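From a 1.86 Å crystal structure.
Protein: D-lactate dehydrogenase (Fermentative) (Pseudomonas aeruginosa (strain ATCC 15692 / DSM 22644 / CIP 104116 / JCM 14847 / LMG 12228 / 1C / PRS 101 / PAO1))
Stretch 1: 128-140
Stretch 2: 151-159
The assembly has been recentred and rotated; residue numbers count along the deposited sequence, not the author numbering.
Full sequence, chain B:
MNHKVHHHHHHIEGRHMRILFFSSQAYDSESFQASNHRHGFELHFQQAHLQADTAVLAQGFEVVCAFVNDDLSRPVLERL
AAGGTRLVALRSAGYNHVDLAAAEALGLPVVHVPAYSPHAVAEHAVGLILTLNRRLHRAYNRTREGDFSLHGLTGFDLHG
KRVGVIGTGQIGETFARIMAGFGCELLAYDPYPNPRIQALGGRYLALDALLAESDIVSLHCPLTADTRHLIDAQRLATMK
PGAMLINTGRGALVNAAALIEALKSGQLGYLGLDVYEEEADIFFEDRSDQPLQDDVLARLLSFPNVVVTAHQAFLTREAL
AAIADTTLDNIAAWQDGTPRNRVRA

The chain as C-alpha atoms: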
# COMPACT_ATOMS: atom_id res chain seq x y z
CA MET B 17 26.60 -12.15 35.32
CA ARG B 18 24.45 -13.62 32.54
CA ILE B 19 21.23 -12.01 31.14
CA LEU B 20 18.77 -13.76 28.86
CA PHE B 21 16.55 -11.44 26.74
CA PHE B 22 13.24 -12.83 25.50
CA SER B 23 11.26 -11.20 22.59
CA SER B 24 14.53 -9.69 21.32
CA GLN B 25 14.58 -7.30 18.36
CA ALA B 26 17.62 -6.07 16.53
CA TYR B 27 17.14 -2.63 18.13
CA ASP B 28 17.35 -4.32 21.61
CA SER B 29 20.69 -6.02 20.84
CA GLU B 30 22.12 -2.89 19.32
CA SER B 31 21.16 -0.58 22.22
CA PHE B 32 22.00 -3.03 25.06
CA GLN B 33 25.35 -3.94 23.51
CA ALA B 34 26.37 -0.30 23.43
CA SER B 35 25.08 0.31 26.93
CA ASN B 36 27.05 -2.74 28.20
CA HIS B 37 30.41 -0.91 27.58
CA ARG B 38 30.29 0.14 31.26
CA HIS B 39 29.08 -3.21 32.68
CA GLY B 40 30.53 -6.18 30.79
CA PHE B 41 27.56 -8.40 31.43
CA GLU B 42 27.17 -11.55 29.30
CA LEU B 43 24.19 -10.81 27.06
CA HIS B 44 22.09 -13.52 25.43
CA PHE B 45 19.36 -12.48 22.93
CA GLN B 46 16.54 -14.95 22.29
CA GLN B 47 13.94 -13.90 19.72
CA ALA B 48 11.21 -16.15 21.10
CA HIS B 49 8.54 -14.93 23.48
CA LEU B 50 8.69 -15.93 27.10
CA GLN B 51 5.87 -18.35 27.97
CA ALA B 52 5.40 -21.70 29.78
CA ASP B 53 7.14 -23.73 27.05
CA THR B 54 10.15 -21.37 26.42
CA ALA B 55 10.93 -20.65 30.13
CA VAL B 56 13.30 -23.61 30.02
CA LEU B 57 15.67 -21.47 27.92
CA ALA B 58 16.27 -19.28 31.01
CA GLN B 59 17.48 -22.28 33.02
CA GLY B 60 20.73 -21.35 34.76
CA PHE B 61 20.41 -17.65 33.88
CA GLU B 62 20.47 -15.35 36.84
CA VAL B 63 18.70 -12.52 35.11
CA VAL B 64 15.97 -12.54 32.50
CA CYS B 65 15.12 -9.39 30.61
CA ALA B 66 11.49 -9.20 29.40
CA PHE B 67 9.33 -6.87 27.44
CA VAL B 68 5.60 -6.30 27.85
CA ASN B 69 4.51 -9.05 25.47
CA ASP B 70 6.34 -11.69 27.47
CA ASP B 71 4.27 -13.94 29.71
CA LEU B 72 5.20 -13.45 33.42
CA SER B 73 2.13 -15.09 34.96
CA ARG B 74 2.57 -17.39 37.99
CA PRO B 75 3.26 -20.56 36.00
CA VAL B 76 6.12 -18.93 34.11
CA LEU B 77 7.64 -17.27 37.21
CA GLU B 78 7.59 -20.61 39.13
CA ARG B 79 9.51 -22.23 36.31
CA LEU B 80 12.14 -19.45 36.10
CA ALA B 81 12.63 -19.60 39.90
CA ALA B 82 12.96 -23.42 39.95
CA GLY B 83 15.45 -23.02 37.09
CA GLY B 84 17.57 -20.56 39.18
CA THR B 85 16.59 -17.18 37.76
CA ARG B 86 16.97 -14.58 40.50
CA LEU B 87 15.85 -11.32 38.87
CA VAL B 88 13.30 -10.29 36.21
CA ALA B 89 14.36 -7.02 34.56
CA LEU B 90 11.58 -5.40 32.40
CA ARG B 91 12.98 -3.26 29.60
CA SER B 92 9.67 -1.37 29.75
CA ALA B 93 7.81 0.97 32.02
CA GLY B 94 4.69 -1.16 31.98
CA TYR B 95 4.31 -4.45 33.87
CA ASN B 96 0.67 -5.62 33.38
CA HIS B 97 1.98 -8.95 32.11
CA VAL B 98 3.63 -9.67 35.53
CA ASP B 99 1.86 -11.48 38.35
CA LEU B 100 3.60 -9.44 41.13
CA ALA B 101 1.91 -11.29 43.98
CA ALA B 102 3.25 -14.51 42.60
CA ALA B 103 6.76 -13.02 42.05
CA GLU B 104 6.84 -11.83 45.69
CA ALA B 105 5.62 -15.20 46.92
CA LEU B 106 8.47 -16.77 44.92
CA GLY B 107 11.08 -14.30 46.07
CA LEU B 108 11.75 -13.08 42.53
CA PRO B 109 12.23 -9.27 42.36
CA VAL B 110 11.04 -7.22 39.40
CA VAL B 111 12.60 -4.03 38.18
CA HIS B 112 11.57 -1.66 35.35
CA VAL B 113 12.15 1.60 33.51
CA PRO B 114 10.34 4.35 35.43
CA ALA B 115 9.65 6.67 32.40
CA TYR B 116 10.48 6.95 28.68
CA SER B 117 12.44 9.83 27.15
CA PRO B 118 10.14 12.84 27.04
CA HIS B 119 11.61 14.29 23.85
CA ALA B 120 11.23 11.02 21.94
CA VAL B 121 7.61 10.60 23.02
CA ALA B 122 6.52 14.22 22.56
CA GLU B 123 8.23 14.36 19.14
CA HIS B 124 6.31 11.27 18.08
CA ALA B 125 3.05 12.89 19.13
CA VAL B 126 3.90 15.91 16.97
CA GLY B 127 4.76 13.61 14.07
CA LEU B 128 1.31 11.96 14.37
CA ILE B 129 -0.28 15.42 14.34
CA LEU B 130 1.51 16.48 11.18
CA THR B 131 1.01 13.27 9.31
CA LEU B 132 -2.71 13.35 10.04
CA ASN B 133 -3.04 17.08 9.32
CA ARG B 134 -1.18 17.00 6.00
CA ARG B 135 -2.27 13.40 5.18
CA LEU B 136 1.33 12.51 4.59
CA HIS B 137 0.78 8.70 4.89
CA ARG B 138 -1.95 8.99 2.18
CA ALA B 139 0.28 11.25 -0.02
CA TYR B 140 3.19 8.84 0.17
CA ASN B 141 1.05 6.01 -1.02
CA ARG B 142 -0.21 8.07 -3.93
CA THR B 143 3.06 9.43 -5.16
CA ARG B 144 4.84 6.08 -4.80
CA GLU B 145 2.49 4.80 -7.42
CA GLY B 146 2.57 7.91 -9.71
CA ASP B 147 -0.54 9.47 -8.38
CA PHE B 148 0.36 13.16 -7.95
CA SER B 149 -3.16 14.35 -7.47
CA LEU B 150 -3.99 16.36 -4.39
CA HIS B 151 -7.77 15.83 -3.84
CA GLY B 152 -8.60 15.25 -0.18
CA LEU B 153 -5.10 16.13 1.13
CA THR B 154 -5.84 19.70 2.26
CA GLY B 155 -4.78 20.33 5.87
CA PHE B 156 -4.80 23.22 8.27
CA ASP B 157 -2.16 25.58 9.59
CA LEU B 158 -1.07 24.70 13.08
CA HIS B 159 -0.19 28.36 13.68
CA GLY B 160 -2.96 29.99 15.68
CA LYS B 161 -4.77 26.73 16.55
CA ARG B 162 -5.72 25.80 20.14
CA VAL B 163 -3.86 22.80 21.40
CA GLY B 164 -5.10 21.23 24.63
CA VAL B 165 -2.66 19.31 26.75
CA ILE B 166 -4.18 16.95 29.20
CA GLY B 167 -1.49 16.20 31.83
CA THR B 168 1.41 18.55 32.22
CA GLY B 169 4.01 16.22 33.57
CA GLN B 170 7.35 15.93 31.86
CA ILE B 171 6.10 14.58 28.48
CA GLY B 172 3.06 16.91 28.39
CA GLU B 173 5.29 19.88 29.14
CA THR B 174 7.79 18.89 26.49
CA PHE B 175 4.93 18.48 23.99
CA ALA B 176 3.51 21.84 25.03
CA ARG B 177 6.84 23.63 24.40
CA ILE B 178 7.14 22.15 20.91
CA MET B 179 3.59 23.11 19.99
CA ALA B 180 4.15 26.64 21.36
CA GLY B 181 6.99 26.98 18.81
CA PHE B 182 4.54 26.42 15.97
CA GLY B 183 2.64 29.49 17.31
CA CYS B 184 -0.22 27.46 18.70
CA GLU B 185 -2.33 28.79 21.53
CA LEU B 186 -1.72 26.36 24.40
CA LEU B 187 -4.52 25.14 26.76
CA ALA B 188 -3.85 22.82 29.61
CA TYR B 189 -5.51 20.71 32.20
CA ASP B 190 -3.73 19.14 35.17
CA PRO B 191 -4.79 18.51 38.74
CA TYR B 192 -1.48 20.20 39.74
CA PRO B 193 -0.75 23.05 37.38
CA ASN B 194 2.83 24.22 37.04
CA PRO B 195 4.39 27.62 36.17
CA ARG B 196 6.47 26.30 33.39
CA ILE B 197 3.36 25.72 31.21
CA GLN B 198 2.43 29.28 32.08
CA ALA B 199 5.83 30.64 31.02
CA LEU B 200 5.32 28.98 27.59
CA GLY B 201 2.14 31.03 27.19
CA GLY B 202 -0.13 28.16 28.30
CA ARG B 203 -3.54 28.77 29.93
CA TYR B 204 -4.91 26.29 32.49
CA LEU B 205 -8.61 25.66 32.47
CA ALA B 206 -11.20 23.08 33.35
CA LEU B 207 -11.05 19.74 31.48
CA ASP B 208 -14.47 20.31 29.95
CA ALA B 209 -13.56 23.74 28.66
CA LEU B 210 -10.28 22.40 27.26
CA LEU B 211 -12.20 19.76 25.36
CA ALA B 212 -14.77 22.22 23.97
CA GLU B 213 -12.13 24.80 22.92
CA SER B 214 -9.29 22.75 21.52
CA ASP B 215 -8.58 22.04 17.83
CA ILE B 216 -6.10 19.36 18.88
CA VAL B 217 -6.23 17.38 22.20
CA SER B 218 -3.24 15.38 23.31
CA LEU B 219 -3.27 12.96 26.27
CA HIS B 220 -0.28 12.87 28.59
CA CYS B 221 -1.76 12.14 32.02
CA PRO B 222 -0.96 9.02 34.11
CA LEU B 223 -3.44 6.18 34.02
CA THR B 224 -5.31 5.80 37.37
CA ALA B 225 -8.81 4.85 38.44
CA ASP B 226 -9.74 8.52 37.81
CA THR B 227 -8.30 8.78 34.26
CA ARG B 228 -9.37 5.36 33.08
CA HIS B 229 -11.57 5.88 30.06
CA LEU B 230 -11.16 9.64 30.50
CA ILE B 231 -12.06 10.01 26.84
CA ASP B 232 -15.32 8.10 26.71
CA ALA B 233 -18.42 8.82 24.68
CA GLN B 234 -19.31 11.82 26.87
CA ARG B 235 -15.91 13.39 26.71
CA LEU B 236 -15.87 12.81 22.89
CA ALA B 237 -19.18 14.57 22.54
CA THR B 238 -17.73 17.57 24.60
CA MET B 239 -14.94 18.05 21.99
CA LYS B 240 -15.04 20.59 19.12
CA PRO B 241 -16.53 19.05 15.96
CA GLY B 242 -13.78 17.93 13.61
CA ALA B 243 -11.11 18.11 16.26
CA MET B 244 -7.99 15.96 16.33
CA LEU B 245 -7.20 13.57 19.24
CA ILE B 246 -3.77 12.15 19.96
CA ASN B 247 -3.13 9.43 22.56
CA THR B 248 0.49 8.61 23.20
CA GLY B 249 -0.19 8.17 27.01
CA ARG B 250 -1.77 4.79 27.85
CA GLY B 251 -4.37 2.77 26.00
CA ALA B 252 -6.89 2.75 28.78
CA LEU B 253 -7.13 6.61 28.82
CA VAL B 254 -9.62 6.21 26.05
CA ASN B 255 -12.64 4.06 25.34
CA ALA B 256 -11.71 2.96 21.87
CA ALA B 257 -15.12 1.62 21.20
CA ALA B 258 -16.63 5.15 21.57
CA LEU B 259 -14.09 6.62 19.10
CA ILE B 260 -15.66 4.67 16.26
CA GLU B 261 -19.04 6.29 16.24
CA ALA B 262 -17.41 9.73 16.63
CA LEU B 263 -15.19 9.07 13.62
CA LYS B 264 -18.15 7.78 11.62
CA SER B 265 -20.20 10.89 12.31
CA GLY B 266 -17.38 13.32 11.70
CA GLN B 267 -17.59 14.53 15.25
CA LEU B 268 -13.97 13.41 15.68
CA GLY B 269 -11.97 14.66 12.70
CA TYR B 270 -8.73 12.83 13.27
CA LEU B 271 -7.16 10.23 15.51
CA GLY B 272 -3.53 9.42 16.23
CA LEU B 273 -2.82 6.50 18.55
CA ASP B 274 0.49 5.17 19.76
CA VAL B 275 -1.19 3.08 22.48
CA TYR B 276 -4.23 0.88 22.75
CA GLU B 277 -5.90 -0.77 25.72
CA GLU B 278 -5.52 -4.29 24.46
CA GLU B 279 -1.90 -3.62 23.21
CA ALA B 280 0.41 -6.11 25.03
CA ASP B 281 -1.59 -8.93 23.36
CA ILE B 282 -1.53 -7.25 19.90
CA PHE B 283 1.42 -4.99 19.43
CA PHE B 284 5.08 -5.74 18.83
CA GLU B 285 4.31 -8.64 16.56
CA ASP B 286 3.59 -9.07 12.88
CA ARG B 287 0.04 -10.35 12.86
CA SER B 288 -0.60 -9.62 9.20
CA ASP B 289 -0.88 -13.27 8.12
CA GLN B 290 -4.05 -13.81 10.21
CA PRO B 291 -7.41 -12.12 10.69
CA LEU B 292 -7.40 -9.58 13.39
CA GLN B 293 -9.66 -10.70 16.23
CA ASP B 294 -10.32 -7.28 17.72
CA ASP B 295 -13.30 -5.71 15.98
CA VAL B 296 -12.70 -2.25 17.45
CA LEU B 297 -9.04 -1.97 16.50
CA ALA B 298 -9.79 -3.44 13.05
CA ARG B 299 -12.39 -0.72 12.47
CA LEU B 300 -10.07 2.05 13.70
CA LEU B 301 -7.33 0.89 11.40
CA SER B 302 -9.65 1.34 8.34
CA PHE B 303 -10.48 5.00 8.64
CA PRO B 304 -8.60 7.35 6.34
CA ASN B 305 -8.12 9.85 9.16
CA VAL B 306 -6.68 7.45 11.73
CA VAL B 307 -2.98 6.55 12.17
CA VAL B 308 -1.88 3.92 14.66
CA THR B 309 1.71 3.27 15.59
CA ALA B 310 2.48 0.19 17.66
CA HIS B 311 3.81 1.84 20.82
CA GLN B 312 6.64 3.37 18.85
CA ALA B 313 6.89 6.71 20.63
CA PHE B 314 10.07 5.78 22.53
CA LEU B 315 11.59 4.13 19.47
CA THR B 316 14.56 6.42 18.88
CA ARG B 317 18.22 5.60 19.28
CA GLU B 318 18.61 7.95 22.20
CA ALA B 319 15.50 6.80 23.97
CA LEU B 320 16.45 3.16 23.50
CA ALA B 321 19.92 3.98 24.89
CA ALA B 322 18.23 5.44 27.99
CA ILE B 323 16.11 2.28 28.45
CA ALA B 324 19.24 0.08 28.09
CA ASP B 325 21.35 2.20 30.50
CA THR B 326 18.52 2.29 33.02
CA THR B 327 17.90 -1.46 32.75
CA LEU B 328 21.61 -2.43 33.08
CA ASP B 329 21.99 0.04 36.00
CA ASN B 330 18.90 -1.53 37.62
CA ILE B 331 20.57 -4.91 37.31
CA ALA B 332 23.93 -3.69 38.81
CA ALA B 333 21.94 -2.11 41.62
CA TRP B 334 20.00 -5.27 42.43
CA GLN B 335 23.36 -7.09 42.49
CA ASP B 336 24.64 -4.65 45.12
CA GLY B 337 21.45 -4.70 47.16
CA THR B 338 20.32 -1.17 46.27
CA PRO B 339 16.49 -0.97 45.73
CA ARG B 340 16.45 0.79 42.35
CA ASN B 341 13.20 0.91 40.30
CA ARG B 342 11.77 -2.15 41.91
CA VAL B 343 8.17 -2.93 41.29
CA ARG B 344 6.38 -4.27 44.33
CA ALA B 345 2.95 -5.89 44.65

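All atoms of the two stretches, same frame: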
# COMPACT_ATOMS: atom_id res chain seq x y z
N LEU B 128 2.63 12.56 14.65
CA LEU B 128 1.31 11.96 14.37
C LEU B 128 0.41 13.12 13.98
O LEU B 128 -0.40 13.01 13.05
CB LEU B 128 0.76 11.23 15.65
CG LEU B 128 1.38 9.83 15.90
CD1 LEU B 128 0.76 9.28 17.22
CD2 LEU B 128 1.18 8.88 14.77
N ILE B 129 0.54 14.23 14.68
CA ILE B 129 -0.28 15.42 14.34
C ILE B 129 -0.05 15.86 12.90
O ILE B 129 -1.01 16.08 12.13
CB ILE B 129 0.06 16.61 15.30
CG1 ILE B 129 -0.51 16.29 16.66
CG2 ILE B 129 -0.54 17.91 14.78
CD1 ILE B 129 -0.15 17.20 17.77
N LEU B 130 1.21 15.95 12.50
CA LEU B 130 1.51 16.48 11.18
C LEU B 130 1.16 15.52 10.09
O LEU B 130 0.65 15.92 9.07
CB LEU B 130 2.98 16.87 11.08
CG LEU B 130 3.23 18.26 11.71
CD1 LEU B 130 4.67 18.39 12.02
CD2 LEU B 130 2.67 19.38 10.82
N THR B 131 1.37 14.21 10.32
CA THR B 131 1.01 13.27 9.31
C THR B 131 -0.52 13.27 9.09
O THR B 131 -0.99 13.15 7.96
CB THR B 131 1.58 11.83 9.51
OG1 THR B 131 1.29 11.07 8.32
CG2 THR B 131 0.95 11.10 10.58
N LEU B 132 -1.28 13.32 10.17
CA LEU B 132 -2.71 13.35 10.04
C LEU B 132 -3.20 14.65 9.36
O LEU B 132 -4.05 14.62 8.48
CB LEU B 132 -3.36 13.25 11.42
CG LEU B 132 -3.36 11.85 12.09
CD1 LEU B 132 -3.61 11.96 13.58
CD2 LEU B 132 -4.44 11.01 11.39
N ASN B 133 -2.61 15.77 9.78
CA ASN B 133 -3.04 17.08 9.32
C ASN B 133 -2.80 17.16 7.78
O ASN B 133 -3.72 17.48 7.01
CB ASN B 133 -2.21 18.10 10.05
CG ASN B 133 -2.52 19.53 9.67
OD1 ASN B 133 -2.96 19.82 8.54
ND2 ASN B 133 -2.20 20.45 10.57
N ARG B 134 -1.59 16.84 7.37
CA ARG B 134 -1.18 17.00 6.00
C ARG B 134 -1.41 15.66 5.18
O ARG B 134 -1.04 15.57 3.99
CB ARG B 134 0.24 17.52 5.86
CG ARG B 134 0.55 18.76 6.73
CD ARG B 134 -0.43 19.89 6.47
NE ARG B 134 -0.17 20.43 5.18
CZ ARG B 134 0.58 21.49 4.90
NH1 ARG B 134 1.05 22.29 5.83
NH2 ARG B 134 0.78 21.81 3.66
N ARG B 135 -1.99 14.67 5.83
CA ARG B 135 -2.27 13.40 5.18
C ARG B 135 -1.05 12.80 4.52
O ARG B 135 -1.13 12.25 3.43
CB ARG B 135 -3.37 13.58 4.13
CG ARG B 135 -4.76 13.73 4.72
CD ARG B 135 -5.05 15.17 5.07
NE ARG B 135 -6.47 15.49 4.97
CZ ARG B 135 -7.09 16.36 5.76
NH1 ARG B 135 -6.42 17.00 6.71
NH2 ARG B 135 -8.39 16.59 5.60
N LEU B 136 0.09 12.91 5.19
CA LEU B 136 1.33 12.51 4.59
C LEU B 136 1.42 10.99 4.27
O LEU B 136 2.02 10.63 3.31
CB LEU B 136 2.49 12.88 5.47
CG LEU B 136 2.69 14.41 5.76
CD1 LEU B 136 3.82 14.70 6.73
CD2 LEU B 136 2.79 15.16 4.46
N HIS B 137 0.81 10.18 5.10
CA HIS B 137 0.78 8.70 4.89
C HIS B 137 -0.04 8.41 3.63
O HIS B 137 0.37 7.57 2.79
CB HIS B 137 0.19 8.05 6.16
CG HIS B 137 -1.17 8.51 6.54
ND1 HIS B 137 -1.45 9.77 7.03
CD2 HIS B 137 -2.35 7.89 6.50
CE1 HIS B 137 -2.73 9.88 7.26
NE2 HIS B 137 -3.30 8.73 6.96
N ARG B 138 -1.12 9.15 3.42
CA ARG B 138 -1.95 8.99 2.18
C ARG B 138 -1.18 9.51 0.95
O ARG B 138 -1.16 8.87 -0.11
CB ARG B 138 -3.26 9.69 2.31
CG ARG B 138 -4.10 9.17 3.52
CD ARG B 138 -5.57 9.68 3.46
NE ARG B 138 -6.23 9.18 2.26
CZ ARG B 138 -7.15 9.83 1.54
NH1 ARG B 138 -7.62 11.02 1.93
NH2 ARG B 138 -7.61 9.24 0.44
N ALA B 139 -0.56 10.70 1.09
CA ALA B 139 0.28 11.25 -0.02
C ALA B 139 1.37 10.31 -0.48
O ALA B 139 1.56 10.11 -1.65
CB ALA B 139 0.85 12.58 0.37
N TYR B 140 2.11 9.74 0.48
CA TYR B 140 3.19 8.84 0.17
C TYR B 140 2.70 7.73 -0.68
O TYR B 140 3.33 7.38 -1.71
CB TYR B 140 3.81 8.28 1.51
CG TYR B 140 4.77 7.23 1.28
CD1 TYR B 140 6.02 7.51 0.76
CD2 TYR B 140 4.46 5.92 1.61
CE1 TYR B 140 6.96 6.50 0.53
CE2 TYR B 140 5.33 4.90 1.34
CZ TYR B 140 6.61 5.20 0.84
OH TYR B 140 7.45 4.18 0.56
N HIS B 151 -6.39 15.88 -4.45
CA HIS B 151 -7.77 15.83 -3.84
C HIS B 151 -7.77 15.17 -2.46
O HIS B 151 -7.16 14.12 -2.26
CB HIS B 151 -8.80 15.13 -4.73
CG HIS B 151 -8.53 13.66 -4.95
ND1 HIS B 151 -9.04 12.69 -4.11
CD2 HIS B 151 -7.71 13.03 -5.81
CE1 HIS B 151 -8.57 11.51 -4.48
NE2 HIS B 151 -7.74 11.69 -5.49
N GLY B 152 -8.48 15.78 -1.51
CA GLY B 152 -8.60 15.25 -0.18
C GLY B 152 -7.41 15.40 0.77
O GLY B 152 -7.52 15.04 1.93
N LEU B 153 -6.30 15.99 0.32
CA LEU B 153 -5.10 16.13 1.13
C LEU B 153 -4.93 17.48 1.85
O LEU B 153 -3.98 17.66 2.61
CB LEU B 153 -3.86 15.87 0.27
CG LEU B 153 -3.80 14.57 -0.49
CD1 LEU B 153 -2.47 14.43 -1.21
CD2 LEU B 153 -3.98 13.35 0.45
N THR B 154 -5.90 18.41 1.65
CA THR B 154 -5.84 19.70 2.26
C THR B 154 -5.83 19.61 3.77
O THR B 154 -6.78 19.03 4.36
CB THR B 154 -7.00 20.60 1.80
OG1 THR B 154 -7.01 20.63 0.40
CG2 THR B 154 -6.81 22.02 2.31
N GLY B 155 -4.87 20.26 4.41
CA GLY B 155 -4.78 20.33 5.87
C GLY B 155 -5.16 21.68 6.44
O GLY B 155 -6.01 22.40 5.87
N PHE B 156 -4.59 21.98 7.58
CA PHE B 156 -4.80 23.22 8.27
C PHE B 156 -3.48 23.71 8.89
O PHE B 156 -2.63 22.92 9.30
CB PHE B 156 -5.91 23.05 9.32
CG PHE B 156 -5.60 22.05 10.41
CD1 PHE B 156 -5.96 20.72 10.27
CD2 PHE B 156 -5.00 22.41 11.58
CE1 PHE B 156 -5.75 19.81 11.29
CE2 PHE B 156 -4.78 21.49 12.62
CZ PHE B 156 -5.21 20.20 12.48
N ASP B 157 -3.32 25.02 8.94
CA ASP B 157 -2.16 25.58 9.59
C ASP B 157 -2.25 25.25 11.08
O ASP B 157 -3.30 25.42 11.70
CB ASP B 157 -2.16 27.10 9.49
CG ASP B 157 -1.95 27.60 8.10
OD1 ASP B 157 -1.75 26.78 7.18
OD2 ASP B 157 -2.00 28.84 7.92
N LEU B 158 -1.14 24.81 11.66
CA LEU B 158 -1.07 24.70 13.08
C LEU B 158 -0.98 26.07 13.80
O LEU B 158 -1.57 26.28 14.89
CB LEU B 158 0.15 23.87 13.49
CG LEU B 158 0.10 22.37 13.13
CD1 LEU B 158 1.38 21.67 13.46
CD2 LEU B 158 -1.09 21.65 13.79
N HIS B 159 -0.25 26.98 13.18
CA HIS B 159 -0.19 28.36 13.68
C HIS B 159 -1.56 28.90 14.04
O HIS B 159 -2.45 28.88 13.23
CB HIS B 159 0.51 29.25 12.65
CG HIS B 159 0.72 30.65 13.13
ND1 HIS B 159 -0.03 31.72 12.68
CD2 HIS B 159 1.58 31.15 14.04
CE1 HIS B 159 0.35 32.81 13.31
NE2 HIS B 159 1.32 32.49 14.13
O HOH W 1 -1.83 19.22 2.97
O HOH W 2 0.13 22.43 8.62
O HOH W 3 -9.67 14.62 3.54

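Stretch 1 holds parts of two helices, with a break around Arg-135, which has positive phi and occupies the N-cap position, right before the next helix. Stretch 2 has no regular helix or strand. It runs past the break, with the CA atoms of Arg-134 and Gly-155 4.9 Å apart.

Asn-133 makes the central polar contact. Its side-chain amide pairs with both the backbone N and O of Phe-156. Phe-156 N donates to Asn-133 OD1 at 2.9 Å, and Asn-133 ND2 donates to Phe-156 O at 2.8 Å. The N-H...acceptor angles are 169° and 157°. The same ND2 lies over a face of the Phe-156 ring, 3.5 Å from CE2. Gly-155 fits tightly here: a CB would clash with Asn-133 OD1 and Arg-134 CD.

Arg-135 serves backbone carbonyls of both stretches. Its NH1 donates to Asn-133 O at 2.8 Å, within its own stretch. Its NE donates to Gly-152 O at 3.2 Å. The O of water 3 accepts from Arg-135 NH2 at 3.1 Å and donates to Gly-152 O at 2.7 Å. Thr-154 O sits over one face of the guanidinium, 3.0 Å from Arg-135 CZ. That position gives NH1 and NH2 a poor angle for bonding to it.

Arg-134 reaches stretch 2 through water. Water 1 accepts from Arg-134 NE and donates to Leu-153 O. Water 2 accepts from Arg-134 NH1 and donates to Phe-156 O, so this carbonyl has two donors: water 2 and Asn-133 ND2.

Apolar contacts lie at both ends. Leu-158 CD2 is 3.9 Å from Ile-129 CG2, and Leu-158 CD1 is 3.7 Å from Leu-130 CD2. Beyond the break, Leu-153 CD1 lies 4.1 Å from Ala-139 CB. Leu-153 CD2 meets the aliphatic part of Arg-135, 3.7 Å from its CB. Together the stretches bury 576 Å².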